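Local atomic coordinates of putative aminopeptidase (Leishmania major, PDB entry 5NTH), a protein that probably acts as a manganese-dependent M17 leucyl aminopeptidase, removing amino acids one at a time from the N-terminal ends of peptides, and is bound here by the inhibitor actinonin. Residues R337-K340 / H345-H348; E234-Y239 / G327-F332; V203-A208 / M339-T344. All coordinates share one frame; numbering follows the deposited sequence.

Contact 1 (R337-K340 / H345-H348); sequences RSMK and HFSH
F346, in the loop that follows helix 323-341, folds back onto M339 and S338 in the last turns of that same helix. Its side chain can be followed outward from the backbone. CB meets M339 CG at 3.8 Å; the two side chains cross at about a right angle, and it is the CG methylene of the methionine that meets the phenylalanine at its CB. The ring then turns its rim to the serine: CD1 lies 3.8 Å from S338 OG, and CE1 comes closer, 3.4 Å from S338 OG and 3.7 Å from S338 CB. The hydroxyl stands at the ring edge, in the ring plane, where the slightly positive C-H rim suits an oxygen. Beyond the two segments, F346 stacks edge-to-face with F532 and touches L535 of helix 528-536.

S338 reaches this edge because OG is anti to the backbone N (chi1 179°), which directs it away from the helix and into the loop. There it also passes H345 CB at 3.6 Å, while its hydrogen bond goes to E205 OE2. Serine suits the site, being small enough to fit between the CB of H345 and the rim of the F346 ring while carrying one polar atom. Across the segments the reversal is packed by van der Waals contact, one methylene pair and a hydroxyl at a ring edge, without a hydrogen bond; the buried hydroxyl is satisfied by a carboxylate from another helix.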
ATOM      1  N   ARG A 337     -49.521   4.044   7.750  1.00 29.14           N
ATOM      2  CA  ARG A 337     -50.232   5.292   8.010  1.00 28.40           C
ATOM      3  C   ARG A 337     -51.244   5.564   6.922  1.00 29.38           C
ATOM      4  O   ARG A 337     -52.324   6.090   7.199  1.00 30.10           O
ATOM      5  CB  ARG A 337     -49.263   6.467   8.105  1.00 28.03           C
ATOM      6  CG  ARG A 337     -48.860   6.729   9.530  1.00 28.63           C
ATOM      7  CD  ARG A 337     -47.711   7.703   9.650  1.00 29.19           C
ATOM      8  NE  ARG A 337     -47.410   8.001  11.059  1.00 29.41           N
ATOM      9  CZ  ARG A 337     -46.309   8.621  11.483  1.00 28.64           C
ATOM     10  NH1 ARG A 337     -45.363   9.032  10.630  1.00 28.31           N
ATOM     11  NH2 ARG A 337     -46.142   8.813  12.775  1.00 28.82           N
ATOM     12  N   SER A 338     -50.879   5.240   5.681  1.00 29.62           N
ATOM     13  CA  SER A 338     -51.765   5.441   4.554  1.00 30.24           C
ATOM     14  C   SER A 338     -52.999   4.486   4.672  1.00 31.42           C
ATOM     15  O   SER A 338     -54.158   4.886   4.492  1.00 30.84           O
ATOM     16  CB  SER A 338     -50.979   5.260   3.252  1.00 30.57           C
ATOM     17  OG  SER A 338     -51.811   5.426   2.098  1.00 31.95           O
ATOM     18  N   MET A 339     -52.731   3.232   5.017  1.00 32.88           N
ATOM     19  CA  MET A 339     -53.773   2.234   5.287  1.00 34.30           C
ATOM     20  C   MET A 339     -54.806   2.713   6.310  1.00 35.17           C
ATOM     21  O   MET A 339     -56.001   2.523   6.115  1.00 36.68           O
ATOM     22  CB  MET A 339     -53.151   0.899   5.745  1.00 33.14           C
ATOM     23  CG  MET A 339     -52.540   0.125   4.607  1.00 32.81           C
ATOM     24  SD  MET A 339     -51.995  -1.527   5.045  1.00 34.10           S
ATOM     25  CE  MET A 339     -50.781  -1.177   6.242  1.00 34.84           C
ATOM     26  N   LYS A 340     -54.340   3.340   7.376  1.00 35.93           N
ATOM     27  CA  LYS A 340     -55.219   3.887   8.408  1.00 37.33           C
ATOM     28  C   LYS A 340     -55.991   5.139   7.980  1.00 37.93           C
ATOM     29  O   LYS A 340     -56.979   5.497   8.619  1.00 35.26           O
ATOM     30  CB  LYS A 340     -54.401   4.209   9.648  1.00 38.51           C
ATOM     31  CG  LYS A 340     -53.830   2.972  10.311  1.00 38.21           C
ATOM     32  CD  LYS A 340     -53.399   3.299  11.722  1.00 39.28           C
ATOM     33  CE  LYS A 340     -52.924   2.068  12.472  1.00 39.63           C
ATOM     34  NZ  LYS A 340     -53.878   0.933  12.431  1.00 39.46           N
ATOM     35  N   HIS A 345     -56.776   2.417   0.270  1.00 47.85           N
ATOM     36  CA  HIS A 345     -55.415   2.860  -0.088  1.00 47.51           C
ATOM     37  C   HIS A 345     -54.344   1.811  -0.307  1.00 42.15           C
ATOM     38  O   HIS A 345     -53.572   1.951  -1.264  1.00 46.93           O
ATOM     39  CB  HIS A 345     -54.874   3.936   0.855  1.00 50.88           C
ATOM     40  CG  HIS A 345     -55.149   5.325   0.377  1.00 55.07           C
ATOM     41  ND1 HIS A 345     -55.470   6.353   1.236  1.00 56.18           N
ATOM     42  CD2 HIS A 345     -55.170   5.853  -0.875  1.00 56.17           C
ATOM     43  CE1 HIS A 345     -55.670   7.458   0.534  1.00 58.54           C
ATOM     44  NE2 HIS A 345     -55.493   7.182  -0.749  1.00 57.39           N
ATOM     45  N   PHE A 346     -54.237   0.778   0.507  1.00 34.76           N
ATOM     46  CA  PHE A 346     -53.339  -0.311   0.052  1.00 32.97           C
ATOM     47  C   PHE A 346     -54.141  -1.575   0.080  1.00 31.11           C
ATOM     48  O   PHE A 346     -53.722  -2.578   0.628  1.00 29.91           O
ATOM     49  CB  PHE A 346     -52.040  -0.407   0.879  1.00 31.75           C
ATOM     50  CG  PHE A 346     -50.994   0.612   0.502  1.00 31.12           C
ATOM     51  CD1 PHE A 346     -51.044   1.890   1.004  1.00 31.29           C
ATOM     52  CD2 PHE A 346     -49.948   0.278  -0.340  1.00 31.29           C
ATOM     53  CE1 PHE A 346     -50.096   2.827   0.652  1.00 31.56           C
ATOM     54  CE2 PHE A 346     -48.986   1.201  -0.694  1.00 31.18           C
ATOM     55  CZ  PHE A 346     -49.059   2.477  -0.196  1.00 31.64           C
ATOM     56  N   SER A 347     -55.315  -1.515  -0.536  1.00 30.06           N
ATOM     57  CA  SER A 347     -56.326  -2.597  -0.413  1.00 29.55           C
ATOM     58  C   SER A 347     -55.831  -3.975  -0.892  1.00 28.67           C
ATOM     59  O   SER A 347     -56.239  -5.005  -0.387  1.00 27.92           O
ATOM     60  CB  SER A 347     -57.625  -2.208  -1.146  1.00 29.06           C
ATOM     61  OG  SER A 347     -57.395  -2.010  -2.533  1.00 29.00           O
ATOM     62  N   HIS A 348     -54.904  -3.945  -1.835  1.00 28.59           N
ATOM     63  CA  HIS A 348     -54.311  -5.120  -2.473  1.00 29.53           C
ATOM     64  C   HIS A 348     -53.131  -5.678  -1.625  1.00 30.08           C
ATOM     65  O   HIS A 348     -52.299  -6.443  -2.135  1.00 30.86           O
ATOM     66  CB  HIS A 348     -53.816  -4.718  -3.873  1.00 29.70           C
ATOM     67  CG  HIS A 348     -52.829  -3.591  -3.828  1.00 30.82           C
ATOM     68  ND1 HIS A 348     -53.206  -2.276  -3.618  1.00 30.84           N
ATOM     69  CD2 HIS A 348     -51.475  -3.593  -3.841  1.00 31.37           C
ATOM     70  CE1 HIS A 348     -52.132  -1.516  -3.543  1.00 30.34           C
ATOM     71  NE2 HIS A 348     -51.069  -2.287  -3.689  1.00 31.13           N
TER

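Contact 2 (E234-Y239 / G327-F332); sequences EIAAAY and GVFCAF
Between Y239 and F329, two nearly parallel helices meet on one side of the mixed eight-stranded sheet of the M17 catalytic domain, an alpha/beta fold. The axes of the two segments approach to 12.0 Å at their closest and run at 16° to each other, a separation that long side chains must bridge. F329 does most of this. With CG anti to the backbone N (chi1 175°), its ring extends straight across toward helix 229-243.

The two rings form an offset edge-to-face pair: the edge of F329 is turned toward the face of Y239, the planes stand at 86°, and the centroids are 5.9 Å apart. CZ leads, 3.9 Å from Y239 CD2. Y239 receives the phenyl edge on its ring face, while its hydroxyl hydrogen-bonds C25 O in helix 12-26. Tyrosine thus suits a place that is apolar at its base and polar at its tip.

Alanine at 236 keeps the opposing helix surface low, and the phenyl ring comes almost onto the backbone. On the sheet, F329 also touches L279 and L356. I235 closes the group more loosely, with CG2 4.4 Å from F329 CE2; the tightest approach is F329 CZ to A236 CA, at 3.8 Å.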
ATOM      1  N   GLU A 234     -35.918   0.532  20.985  1.00 31.80           N
ATOM      2  CA  GLU A 234     -36.905   1.247  21.771  1.00 31.62           C
ATOM      3  C   GLU A 234     -37.813   2.131  20.865  1.00 29.68           C
ATOM      4  O   GLU A 234     -39.014   2.307  21.135  1.00 28.17           O
ATOM      5  CB  GLU A 234     -36.180   2.075  22.815  1.00 33.02           C
ATOM      6  CG  GLU A 234     -37.060   2.600  23.923  1.00 35.07           C
ATOM      7  CD  GLU A 234     -36.283   3.532  24.818  1.00 37.81           C
ATOM      8  OE1 GLU A 234     -35.305   3.075  25.471  1.00 38.43           O
ATOM      9  OE2 GLU A 234     -36.630   4.732  24.824  1.00 41.01           O
ATOM     10  N   ILE A 235     -37.217   2.661  19.795  1.00 27.67           N
ATOM     11  CA  ILE A 235     -37.892   3.528  18.871  1.00 27.25           C
ATOM     12  C   ILE A 235     -38.910   2.696  18.124  1.00 28.28           C
ATOM     13  O   ILE A 235     -40.091   3.054  18.064  1.00 28.58           O
ATOM     14  CB  ILE A 235     -36.916   4.230  17.894  1.00 26.60           C
ATOM     15  CG1 ILE A 235     -36.192   5.392  18.585  1.00 26.05           C
ATOM     16  CG2 ILE A 235     -37.650   4.833  16.705  1.00 26.63           C
ATOM     17  CD1 ILE A 235     -35.065   6.025  17.783  1.00 25.65           C
ATOM     18  N   ALA A 236     -38.444   1.583  17.574  1.00 29.24           N
ATOM     19  CA  ALA A 236     -39.298   0.641  16.858  1.00 30.05           C
ATOM     20  C   ALA A 236     -40.488   0.199  17.711  1.00 30.45           C
ATOM     21  O   ALA A 236     -41.612   0.167  17.214  1.00 31.58           O
ATOM     22  CB  ALA A 236     -38.499  -0.566  16.385  1.00 30.42           C
ATOM     23  N   ALA A 237     -40.253  -0.086  18.992  1.00 30.43           N
ATOM     24  CA  ALA A 237     -41.355  -0.363  19.924  1.00 30.50           C
ATOM     25  C   ALA A 237     -42.402   0.777  19.980  1.00 30.77           C
ATOM     26  O   ALA A 237     -43.584   0.535  19.747  1.00 30.93           O
ATOM     27  CB  ALA A 237     -40.822  -0.669  21.312  1.00 30.65           C
ATOM     28  N   ALA A 238     -41.977   2.014  20.235  1.00 30.00           N
ATOM     29  CA  ALA A 238     -42.929   3.141  20.279  1.00 29.50           C
ATOM     30  C   ALA A 238     -43.751   3.252  18.991  1.00 29.38           C
ATOM     31  O   ALA A 238     -44.946   3.490  19.040  1.00 29.14           O
ATOM     32  CB  ALA A 238     -42.213   4.465  20.582  1.00 29.50           C
ATOM     33  N   TYR A 239     -43.115   3.083  17.838  1.00 29.72           N
ATOM     34  CA  TYR A 239     -43.846   3.150  16.583  1.00 29.82           C
ATOM     35  C   TYR A 239     -44.819   1.968  16.501  1.00 30.67           C
ATOM     36  O   TYR A 239     -45.907   2.096  15.946  1.00 31.46           O
ATOM     37  CB  TYR A 239     -42.905   3.244  15.368  1.00 29.53           C
ATOM     38  CG  TYR A 239     -42.537   4.672  15.070  1.00 29.03           C
ATOM     39  CD1 TYR A 239     -43.470   5.545  14.492  1.00 29.18           C
ATOM     40  CD2 TYR A 239     -41.286   5.183  15.403  1.00 29.14           C
ATOM     41  CE1 TYR A 239     -43.157   6.880  14.230  1.00 28.65           C
ATOM     42  CE2 TYR A 239     -40.959   6.516  15.137  1.00 29.04           C
ATOM     43  CZ  TYR A 239     -41.905   7.360  14.562  1.00 28.90           C
ATOM     44  OH  TYR A 239     -41.595   8.679  14.313  1.00 29.53           O
ATOM     45  N   GLY A 327     -34.688   2.821   5.677  1.00 27.20           N
ATOM     46  CA  GLY A 327     -35.513   2.906   4.479  1.00 27.86           C
ATOM     47  C   GLY A 327     -36.786   2.063   4.583  1.00 28.70           C
ATOM     48  O   GLY A 327     -37.893   2.613   4.548  1.00 28.29           O
ATOM     49  N   VAL A 328     -36.628   0.746   4.777  1.00 28.68           N
ATOM     50  CA  VAL A 328     -37.785  -0.144   4.937  1.00 28.25           C
ATOM     51  C   VAL A 328     -38.577   0.084   6.234  1.00 28.25           C
ATOM     52  O   VAL A 328     -39.767  -0.106   6.235  1.00 29.35           O
ATOM     53  CB  VAL A 328     -37.441  -1.654   4.827  1.00 27.77           C
ATOM     54  CG1 VAL A 328     -36.738  -1.974   3.516  1.00 26.88           C
ATOM     55  CG2 VAL A 328     -36.624  -2.126   6.018  1.00 28.06           C
ATOM     56  N   PHE A 329     -37.931   0.428   7.338  1.00 28.48           N
ATOM     57  CA  PHE A 329     -38.662   0.718   8.579  1.00 29.04           C
ATOM     58  C   PHE A 329     -39.600   1.900   8.382  1.00 30.07           C
ATOM     59  O   PHE A 329     -40.774   1.820   8.719  1.00 31.55           O
ATOM     60  CB  PHE A 329     -37.706   1.075   9.693  1.00 28.77           C
ATOM     61  CG  PHE A 329     -38.373   1.509  10.982  1.00 28.84           C
ATOM     62  CD1 PHE A 329     -39.230   0.667  11.664  1.00 28.70           C
ATOM     63  CD2 PHE A 329     -38.058   2.748  11.568  1.00 29.78           C
ATOM     64  CE1 PHE A 329     -39.779   1.065  12.887  1.00 28.89           C
ATOM     65  CE2 PHE A 329     -38.620   3.158  12.782  1.00 29.17           C
ATOM     66  CZ  PHE A 329     -39.481   2.306  13.443  1.00 29.03           C
ATOM     67  N   CYS A 330     -39.073   2.998   7.854  1.00 29.64           N
ATOM     68  CA  CYS A 330     -39.866   4.196   7.656  1.00 29.39           C
ATOM     69  C   CYS A 330     -40.867   4.044   6.499  1.00 29.27           C
ATOM     70  O   CYS A 330     -41.908   4.669   6.532  1.00 31.25           O
ATOM     71  CB  CYS A 330     -38.984   5.420   7.402  1.00 29.39           C
ATOM     72  SG  CYS A 330     -37.895   5.869   8.749  1.00 28.98           S
ATOM     73  N   ALA A 331     -40.556   3.255   5.477  1.00 28.04           N
ATOM     74  CA  ALA A 331     -41.565   2.857   4.488  1.00 26.78           C
ATOM     75  C   ALA A 331     -42.719   2.103   5.138  1.00 26.57           C
ATOM     76  O   ALA A 331     -43.890   2.434   4.898  1.00 27.70           O
ATOM     77  CB  ALA A 331     -40.973   2.027   3.385  1.00 26.32           C
ATOM     78  N   PHE A 332     -42.427   1.116   5.973  1.00 25.77           N
ATOM     79  CA  PHE A 332     -43.502   0.457   6.767  1.00 25.29           C
ATOM     80  C   PHE A 332     -44.457   1.459   7.449  1.00 25.95           C
ATOM     81  O   PHE A 332     -45.671   1.310   7.384  1.00 26.56           O
ATOM     82  CB  PHE A 332     -42.910  -0.473   7.806  1.00 24.21           C
ATOM     83  CG  PHE A 332     -43.915  -1.128   8.709  1.00 23.33           C
ATOM     84  CD1 PHE A 332     -44.579  -2.272   8.311  1.00 23.24           C
ATOM     85  CD2 PHE A 332     -44.121  -0.655   9.987  1.00 22.84           C
ATOM     86  CE1 PHE A 332     -45.465  -2.912   9.170  1.00 23.26           C
ATOM     87  CE2 PHE A 332     -44.992  -1.279  10.848  1.00 22.85           C
ATOM     88  CZ  PHE A 332     -45.687  -2.405  10.437  1.00 23.18           C
TER

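Contact 3 (V203-A208 / M339-T344); sequences VAELEA and MKMQRT
M341 meets the pair A204-E205 where two helix ends come together. The contact ties the first turn of helix 203-221 to the C-terminal end of helix 323-341, a helix of the catalytic alpha/beta domain. Helix 203-221 also packs through L206 against helix 148-156, which belongs to the N-terminal part of the chain, so the contact sits close to where the two parts of the subunit adjoin. The CA atoms of A204 and M341 are 8.0 Å apart, and a single methionine spans the gap.

M341 sets out with CG anti to the carbonyl carbon (chi1 -77°), runs on extended, and then bends at chi3 (40°). The bend brings CE toward the backbone of helix 203-221 as well as toward the alanine methyl. SD comes to 3.8 Å from A204 CB, and CE settles closer, 3.4 Å from the same CB. Methionine fits a partly exposed seat of this kind, where a flexible, apolar chain must adapt to a small partner. Alanine supplies that partner: its short methyl lets the thioether approach the helix surface.

The side chain of E205 and that of M341 cross obliquely. Extended beyond CG, the glutamate offers its CG methylene, 3.6 Å from M341 CE, and carries its carboxylate past the methionine. There OE2 is taken up by S338 on the neighbouring helix, and OE1 accepts a hydrogen bond from C202 N just before its own helix begins. Two bonds thus fix the rotation of this buried carboxylate, which would hold CG beside the methyl group. M341 CE also rests against the backbone, 3.4 Å from E205 N.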
ATOM      1  N   VAL A 203     -52.979  14.532   0.009  1.00 34.54           N
ATOM      2  CA  VAL A 203     -52.068  15.361   0.772  1.00 32.37           C
ATOM      3  C   VAL A 203     -51.595  14.742   2.064  1.00 31.04           C
ATOM      4  O   VAL A 203     -50.427  14.913   2.411  1.00 30.91           O
ATOM      5  CB  VAL A 203     -52.707  16.720   1.096  1.00 32.66           C
ATOM      6  CG1 VAL A 203     -51.883  17.536   2.107  1.00 32.24           C
ATOM      7  CG2 VAL A 203     -52.843  17.496  -0.194  1.00 33.29           C
ATOM      8  N   ALA A 204     -52.486  14.067   2.789  1.00 29.80           N
ATOM      9  CA  ALA A 204     -52.091  13.404   4.037  1.00 29.62           C
ATOM     10  C   ALA A 204     -51.025  12.298   3.798  1.00 29.74           C
ATOM     11  O   ALA A 204     -50.165  12.075   4.649  1.00 30.08           O
ATOM     12  CB  ALA A 204     -53.309  12.857   4.765  1.00 29.21           C
ATOM     13  N   GLU A 205     -51.089  11.649   2.634  1.00 29.35           N
ATOM     14  CA  GLU A 205     -50.059  10.722   2.182  1.00 30.12           C
ATOM     15  C   GLU A 205     -48.713  11.408   1.908  1.00 29.99           C
ATOM     16  O   GLU A 205     -47.667  10.973   2.387  1.00 30.10           O
ATOM     17  CB  GLU A 205     -50.532   9.942   0.953  1.00 30.41           C
ATOM     18  CG  GLU A 205     -51.265   8.666   1.347  1.00 32.10           C
ATOM     19  CD  GLU A 205     -52.199   8.093   0.279  1.00 34.05           C
ATOM     20  OE1 GLU A 205     -53.121   8.842  -0.188  1.00 35.95           O
ATOM     21  OE2 GLU A 205     -52.019   6.880  -0.072  1.00 34.64           O
ATOM     22  N   LEU A 206     -48.724  12.490   1.164  1.00 30.00           N
ATOM     23  CA  LEU A 206     -47.466  13.175   0.879  1.00 30.65           C
ATOM     24  C   LEU A 206     -46.772  13.631   2.168  1.00 32.43           C
ATOM     25  O   LEU A 206     -45.550  13.560   2.267  1.00 33.51           O
ATOM     26  CB  LEU A 206     -47.682  14.343  -0.060  1.00 29.66           C
ATOM     27  CG  LEU A 206     -48.288  13.941  -1.398  1.00 29.13           C
ATOM     28  CD1 LEU A 206     -48.512  15.196  -2.217  1.00 28.72           C
ATOM     29  CD2 LEU A 206     -47.439  12.938  -2.162  1.00 28.89           C
ATOM     30  N   GLU A 207     -47.554  14.061   3.159  1.00 33.84           N
ATOM     31  CA  GLU A 207     -47.026  14.370   4.488  1.00 34.21           C
ATOM     32  C   GLU A 207     -46.460  13.134   5.197  1.00 33.80           C
ATOM     33  O   GLU A 207     -45.409  13.194   5.864  1.00 36.03           O
ATOM     34  CB  GLU A 207     -48.104  15.051   5.334  1.00 35.84           C
ATOM     35  CG  GLU A 207     -48.328  16.503   4.918  1.00 38.19           C
ATOM     36  CD  GLU A 207     -49.692  17.081   5.302  1.00 39.50           C
ATOM     37  OE1 GLU A 207     -50.744  16.435   5.117  1.00 40.57           O
ATOM     38  OE2 GLU A 207     -49.716  18.225   5.781  1.00 41.92           O
ATOM     39  N   ALA A 208     -47.150  12.017   5.070  1.00 31.83           N
ATOM     40  CA  ALA A 208     -46.645  10.786   5.653  1.00 30.93           C
ATOM     41  C   ALA A 208     -45.311  10.368   5.014  1.00 29.66           C
ATOM     42  O   ALA A 208     -44.406   9.940   5.738  1.00 28.80           O
ATOM     43  CB  ALA A 208     -47.678   9.689   5.525  1.00 31.37           C
ATOM     44  N   MET A 339     -52.731   3.232   5.017  1.00 32.88           N
ATOM     45  CA  MET A 339     -53.773   2.234   5.287  1.00 34.30           C
ATOM     46  C   MET A 339     -54.806   2.713   6.310  1.00 35.17           C
ATOM     47  O   MET A 339     -56.001   2.523   6.115  1.00 36.68           O
ATOM     48  CB  MET A 339     -53.151   0.899   5.745  1.00 33.14           C
ATOM     49  CG  MET A 339     -52.540   0.125   4.607  1.00 32.81           C
ATOM     50  SD  MET A 339     -51.995  -1.527   5.045  1.00 34.10           S
ATOM     51  CE  MET A 339     -50.781  -1.177   6.242  1.00 34.84           C
ATOM     52  N   LYS A 340     -54.340   3.340   7.376  1.00 35.93           N
ATOM     53  CA  LYS A 340     -55.219   3.887   8.408  1.00 37.33           C
ATOM     54  C   LYS A 340     -55.991   5.139   7.980  1.00 37.93           C
ATOM     55  O   LYS A 340     -56.979   5.497   8.619  1.00 35.26           O
ATOM     56  CB  LYS A 340     -54.401   4.209   9.648  1.00 38.51           C
ATOM     57  CG  LYS A 340     -53.830   2.972  10.311  1.00 38.21           C
ATOM     58  CD  LYS A 340     -53.399   3.299  11.722  1.00 39.28           C
ATOM     59  CE  LYS A 340     -52.924   2.068  12.472  1.00 39.63           C
ATOM     60  NZ  LYS A 340     -53.878   0.933  12.431  1.00 39.46           N
ATOM     61  N   MET A 341     -55.531   5.794   6.915  1.00 40.32           N
ATOM     62  CA  MET A 341     -56.203   6.976   6.348  1.00 42.72           C
ATOM     63  C   MET A 341     -57.473   6.698   5.517  1.00 46.19           C
ATOM     64  O   MET A 341     -58.464   7.396   5.697  1.00 49.90           O
ATOM     65  CB  MET A 341     -55.213   7.799   5.520  1.00 41.94           C
ATOM     66  CG  MET A 341     -54.274   8.636   6.376  1.00 43.05           C
ATOM     67  SD  MET A 341     -52.765   9.189   5.558  1.00 44.59           S
ATOM     68  CE  MET A 341     -53.479   9.590   3.969  1.00 43.02           C
ATOM     69  N   GLN A 342     -57.435   5.741   4.591  1.00 48.34           N
ATOM     70  CA  GLN A 342     -58.627   5.371   3.807  1.00 51.33           C
ATOM     71  C   GLN A 342     -58.703   3.857   3.517  1.00 50.33           C
ATOM     72  O   GLN A 342     -57.681   3.178   3.368  1.00 49.16           O
ATOM     73  CB  GLN A 342     -58.728   6.188   2.496  1.00 56.47           C
ATOM     74  CG  GLN A 342     -59.672   7.397   2.532  1.00 59.71           C
ATOM     75  CD  GLN A 342     -59.233   8.531   1.589  1.00 66.15           C
ATOM     76  OE1 GLN A 342     -58.764   9.605   2.027  1.00 64.45           O
ATOM     77  NE2 GLN A 342     -59.364   8.290   0.283  1.00 67.08           N
ATOM     78  N   ARG A 343     -59.946   3.372   3.410  1.00 50.67           N
ATOM     79  CA  ARG A 343     -60.306   1.943   3.299  1.00 47.72           C
ATOM     80  C   ARG A 343     -59.578   1.252   2.155  1.00 46.55           C
ATOM     81  O   ARG A 343     -59.187   0.089   2.267  1.00 46.56           O
ATOM     82  CB  ARG A 343     -61.836   1.812   3.082  1.00 46.07           C
ATOM     83  N   THR A 344     -59.385   2.011   1.078  1.00 46.21           N
ATOM     84  CA  THR A 344     -58.998   1.506  -0.226  1.00 46.45           C
ATOM     85  C   THR A 344     -57.501   1.618  -0.526  1.00 47.19           C
ATOM     86  O   THR A 344     -57.028   0.980  -1.478  1.00 46.58           O
ATOM     87  CB  THR A 344     -59.737   2.312  -1.319  1.00 46.39           C
ATOM     88  OG1 THR A 344     -59.319   3.681  -1.260  1.00 47.00           O
ATOM     89  CG2 THR A 344     -61.254   2.271  -1.120  1.00 46.57           C
TER

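Overall arrangement
All three contacts use helix 323-341, at two levels. Contact 2 takes its middle, nearer the centre of the chain (about 11 Å, against about 19 Å for the others), and is wholly buried, with aromatic and aliphatic groups against the sheet. Contacts 1 and 3 share the C-terminal end, their centres about 7 Å apart. Contact 1 is largely buried, a local turn-back between segments only five residues apart, whereas contact 3 is partly open to solvent and rests on one flexible methionine. At this outer end polar atoms lie within the contacts, and E205 joins them; in contact 2 the polar tip points to another helix. R337 packs its guanidinium against Y239, bringing contacts 1 and 2 into touch.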